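Local coordinates for Slr0280 protein (Synechocystis sp., PDB 5H3K) that is of unknown function but carries a phosphodiester glycosidase (NAGPA-family) domain, so it may act on phosphodiester-linked sugars, at residues A[103-106]-A[107-110]; A[285-289]-A[290-294]. All coordinates share one frame; numbering follows the deposited sequence.

Contact 1: A[103-106]-A[107-110]; sequences PVQW and FSGD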
loop_
_atom_site.group_PDB
_atom_site.type_symbol
_atom_site.label_atom_id
_atom_site.label_comp_id
_atom_site.label_asym_id
_atom_site.label_seq_id
_atom_site.Cartn_x
_atom_site.Cartn_y
_atom_site.Cartn_z
ATOM N N PRO A 103 24.474 6.760 -0.916
ATOM C CA PRO A 103 25.522 5.832 -1.359
ATOM C C PRO A 103 24.935 4.586 -2.030
ATOM O O PRO A 103 23.925 4.029 -1.575
ATOM C CB PRO A 103 26.254 5.466 -0.065
ATOM C CG PRO A 103 25.314 5.840 1.055
ATOM C CD PRO A 103 24.484 6.977 0.542
ATOM N N VAL A 104 25.559 4.162 -3.124
ATOM C CA VAL A 104 25.044 3.048 -3.917
ATOM C C VAL A 104 26.185 2.134 -4.350
ATOM O O VAL A 104 27.347 2.548 -4.366
ATOM C CB VAL A 104 24.265 3.529 -5.179
ATOM C CG1 VAL A 104 23.034 4.384 -4.800
ATOM C CG2 VAL A 104 25.184 4.296 -6.138
ATOM N N GLN A 105 25.852 0.886 -4.671
ATOM C CA GLN A 105 26.788 -0.024 -5.324
ATOM C C GLN A 105 26.143 -0.561 -6.593
ATOM O O GLN A 105 25.008 -1.041 -6.564
ATOM C CB GLN A 105 27.188 -1.181 -4.400
ATOM C CG GLN A 105 28.261 -0.835 -3.370
ATOM C CD GLN A 105 29.656 -0.661 -3.985
ATOM O OE1 GLN A 105 29.844 0.109 -4.931
ATOM N NE2 GLN A 105 30.639 -1.379 -3.440
ATOM N N TRP A 106 26.856 -0.449 -7.707
ATOM C CA TRP A 106 26.364 -0.955 -8.985
ATOM C C TRP A 106 27.552 -1.148 -9.925
ATOM O O TRP A 106 27.968 -0.217 -10.628
ATOM C CB TRP A 106 25.314 -0.007 -9.598
ATOM C CG TRP A 106 24.654 -0.563 -10.837
ATOM C CD1 TRP A 106 23.706 -1.547 -10.896
ATOM C CD2 TRP A 106 24.907 -0.166 -12.195
ATOM N NE1 TRP A 106 23.359 -1.789 -12.209
ATOM C CE2 TRP A 106 24.079 -0.957 -13.015
ATOM C CE3 TRP A 106 25.753 0.771 -12.785
ATOM C CZ2 TRP A 106 24.078 -0.822 -14.404
ATOM C CZ3 TRP A 106 25.745 0.901 -14.166
ATOM C CH2 TRP A 106 24.915 0.109 -14.958
ATOM N N PHE A 107 28.089 -2.367 -9.920
ATOM C CA PHE A 107 29.289 -2.704 -10.677
ATOM C C PHE A 107 30.393 -1.681 -10.404
ATOM O O PHE A 107 30.997 -1.133 -11.323
ATOM C CB PHE A 107 28.970 -2.798 -12.164
ATOM C CG PHE A 107 27.972 -3.882 -12.502
ATOM C CD1 PHE A 107 28.368 -5.209 -12.576
ATOM C CD2 PHE A 107 26.641 -3.572 -12.740
ATOM C CE1 PHE A 107 27.458 -6.214 -12.889
ATOM C CE2 PHE A 107 25.722 -4.571 -13.050
ATOM C CZ PHE A 107 26.135 -5.891 -13.127
ATOM N N SER A 108 30.635 -1.435 -9.124
ATOM C CA SER A 108 31.635 -0.469 -8.694
ATOM C C SER A 108 32.567 -1.050 -7.630
ATOM O O SER A 108 32.121 -1.744 -6.715
ATOM C CB SER A 108 30.947 0.805 -8.189
ATOM O OG SER A 108 29.757 0.518 -7.469
ATOM N N GLY A 109 33.863 -0.784 -7.755
ATOM C CA GLY A 109 34.802 -1.168 -6.712
ATOM C C GLY A 109 34.610 -0.302 -5.476
ATOM O O GLY A 109 34.609 -0.795 -4.340
ATOM N N ASP A 110 34.436 0.997 -5.711
ATOM C CA ASP A 110 34.177 1.970 -4.653
ATOM C C ASP A 110 32.703 2.313 -4.624
ATOM O O ASP A 110 32.062 2.345 -5.671
ATOM C CB ASP A 110 34.958 3.252 -4.932
ATOM C CG ASP A 110 36.445 3.020 -5.003
ATOM O OD1 ASP A 110 36.949 2.201 -4.203
ATOM O OD2 ASP A 110 37.103 3.651 -5.860
#
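The loop that links antiparallel strands 101-105 and 112-119 starts with two neighbouring aromatic rings, Trp106 and Phe107, packed edge-to-face. With CG anti to its backbone N (chi1 -173°), Trp106 lays one indole face beside the Phe107 ring. Phe107 turns the CD2 side of its ring onto that face. Its CD2 stands 3.6 Å above the indole plane of Trp106. The closest ring carbons are Phe107 CD2 and Trp106 CE2, 3.7 Å apart. The planes meet at 83°, so the pair is T-shaped. Phe107 has positive phi and psi, which turns the chain sharply after the strand.

Beyond the turn, Ser108 reaches back to the strand end. Its OG accepts a hydrogen bond from Trp106 N at 3.1 Å, nearly straight at 168°. OG sits between the backbone N and the carbonyl carbon of Ser108, which directs it to that N-H. An alanine in place of Trp106 would remove the indole and would probably leave the Phe107 edge without the face it packs on.

Phe176 meets the indole at a small interplanar angle, and Leu91 and Pro174 also touch it. Phe107 packs on Pro174, and its N bonds to OG1 of Thr252 in strand 247-253. Strand 101-105 pairs with strands 92-93 and 112-119.

Contact 2: A[285-289]-A[290-294]; sequences FVNIS and GGQFP
Residues 285-288 and 291-294 run antiparallel, with short-segment axes 4.4 Å apart at closest approach and N-to-C directions 155° apart, and are joined through two hydrogen-bonded pairs, Val286 with Phe293 and Ile288 with Gly291.

On one face, Asn287 and Gln292 lie side by side and point the same way. Gln292 NE2 donates to Asn287 OD1 at 2.9 Å, in the carbonyl plane and on a lone pair. The hydrogen bond is bent, with an N-H...O angle of 144°. Gln292 is extended, with CG anti to its N (chi1 177°), and this carries its amide up to that of Asn287. The Gln292 chain also runs obliquely across Phe285, its CG 3.8 Å from Phe285 CB. Further along, Phe285 CE1 touches Pro294 CG, also at 3.8 Å.

This is a beta hairpin, closed by a type I turn from Ile288 to Gly291. Away from the turn, Val286 N reaches Phe293 O at 2.8 Å, and Phe293 N bonds back to Val286 O. At the turn, Ile288 N bonds to Gly291 O, and the return bond from Gly291 N to Ile288 O is the longer one, at 3.3 Å. With the backbone angles of Gly291, any side chain would collide with the carbonyl O of Gly290, so only glycine fits easily.

On the other face, Ile288 CD1 meets Phe293 CE1 at 3.5 Å. The Phe293 ring also has Val286 O at its edge, in plane. Helix 558-567 covers this face: Ile564 touches Phe293, Glu560 and Gln563 touch Ile288, and Gln567 touches Val286. Gly290 O accepts a hydrogen bond from Arg550 NH2.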
loop_
_atom_site.group_PDB
_atom_site.type_symbol
_atom_site.label_atom_id
_atom_site.label_comp_id
_atom_site.label_asym_id
_atom_site.label_seq_id
_atom_site.Cartn_x
_atom_site.Cartn_y
_atom_site.Cartn_z
ATOM N N PHE A 285 15.011 -7.850 10.418
ATOM C CA PHE A 285 14.526 -9.144 10.894
ATOM C C PHE A 285 14.037 -8.971 12.323
ATOM O O PHE A 285 14.762 -8.452 13.170
ATOM C CB PHE A 285 15.632 -10.204 10.854
ATOM C CG PHE A 285 16.061 -10.585 9.461
ATOM C CD1 PHE A 285 15.375 -11.560 8.754
ATOM C CD2 PHE A 285 17.154 -9.968 8.861
ATOM C CE1 PHE A 285 15.769 -11.916 7.464
ATOM C CE2 PHE A 285 17.557 -10.317 7.573
ATOM C CZ PHE A 285 16.856 -11.292 6.874
ATOM N N VAL A 286 12.803 -9.383 12.598
ATOM C CA VAL A 286 12.278 -9.292 13.954
ATOM C C VAL A 286 12.149 -10.693 14.551
ATOM O O VAL A 286 11.503 -11.574 13.970
ATOM C CB VAL A 286 10.930 -8.553 14.000
ATOM C CG1 VAL A 286 10.400 -8.513 15.426
ATOM C CG2 VAL A 286 11.077 -7.132 13.446
ATOM N N ASN A 287 12.784 -10.899 15.703
ATOM C CA ASN A 287 12.754 -12.194 16.368
ATOM C C ASN A 287 11.720 -12.238 17.470
ATOM O O ASN A 287 11.725 -11.386 18.360
ATOM C CB ASN A 287 14.127 -12.516 16.963
ATOM C CG ASN A 287 15.215 -12.569 15.916
ATOM O OD1 ASN A 287 15.108 -13.298 14.934
ATOM N ND2 ASN A 287 16.271 -11.779 16.115
ATOM N N ILE A 288 10.818 -13.207 17.389
ATOM C CA ILE A 288 9.918 -13.501 18.495
ATOM C C ILE A 288 10.056 -14.976 18.827
ATOM O O ILE A 288 10.869 -15.677 18.229
ATOM C CB ILE A 288 8.446 -13.166 18.161
ATOM C CG1 ILE A 288 8.020 -13.873 16.877
ATOM C CG2 ILE A 288 8.260 -11.662 18.024
ATOM C CD1 ILE A 288 6.543 -13.720 16.577
ATOM N N SER A 289 9.262 -15.451 19.779
ATOM C CA SER A 289 9.295 -16.859 20.151
ATOM C C SER A 289 9.031 -17.759 18.940
ATOM O O SER A 289 9.732 -18.754 18.730
ATOM C CB SER A 289 8.270 -17.130 21.256
ATOM O OG SER A 289 8.307 -18.489 21.636
ATOM N N GLY A 290 8.044 -17.385 18.129
ATOM C CA GLY A 290 7.646 -18.178 16.969
ATOM C C GLY A 290 8.605 -18.261 15.782
ATOM O O GLY A 290 8.418 -19.099 14.887
ATOM N N GLY A 291 9.625 -17.406 15.760
ATOM C CA GLY A 291 10.585 -17.401 14.671
ATOM C C GLY A 291 11.103 -16.026 14.295
ATOM O O GLY A 291 10.844 -15.040 14.984
ATOM N N GLN A 292 11.844 -15.968 13.190
ATOM C CA GLN A 292 12.478 -14.733 12.728
ATOM C C GLN A 292 11.732 -14.229 11.493
ATOM O O GLN A 292 11.616 -14.950 10.499
ATOM C CB GLN A 292 13.947 -14.993 12.379
ATOM C CG GLN A 292 14.680 -13.773 11.824
ATOM C CD GLN A 292 16.184 -13.970 11.705
ATOM O OE1 GLN A 292 16.677 -14.524 10.719
ATOM N NE2 GLN A 292 16.921 -13.504 12.709
ATOM N N PHE A 293 11.204 -13.006 11.570
ATOM C CA PHE A 293 10.360 -12.462 10.503
ATOM C C PHE A 293 11.023 -11.288 9.814
ATOM O O PHE A 293 11.306 -10.274 10.459
ATOM C CB PHE A 293 9.025 -11.960 11.072
ATOM C CG PHE A 293 8.114 -13.051 11.576
ATOM C CD1 PHE A 293 8.318 -13.635 12.823
ATOM C CD2 PHE A 293 7.023 -13.463 10.813
ATOM C CE1 PHE A 293 7.459 -14.635 13.296
ATOM C CE2 PHE A 293 6.160 -14.458 11.270
ATOM C CZ PHE A 293 6.377 -15.053 12.516
ATOM N N PRO A 294 11.256 -11.397 8.497
ATOM C CA PRO A 294 11.670 -10.191 7.766
ATOM C C PRO A 294 10.499 -9.206 7.750
ATOM O O PRO A 294 9.378 -9.606 7.410
ATOM C CB PRO A 294 11.960 -10.705 6.347
ATOM C CG PRO A 294 12.136 -12.205 6.500
ATOM C CD PRO A 294 11.208 -12.588 7.633
#

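How the contacts relate
Contact 1 comes first along the chain and closes before contact 2 opens. Their centres are 31 Å apart, and their nearest atoms are about 18 Å apart, so they do not touch. They belong to separate sheets. Residues 103-110 leave a strand of a mixed sheet that also holds strands 92-93 and 112-119, near the N-terminal end of the model. Residues 285-294 form the turn end of a hairpin in an antiparallel eight-strand sheet. That sheet joins the hairpin to strands 531-536, 542-547 and 572-576, which belong to the phosphodiester glycosidase-like part of the chain. Contact 1 thus shapes a loop in the N-terminal part, and contact 2 turns the chain within that second sheet.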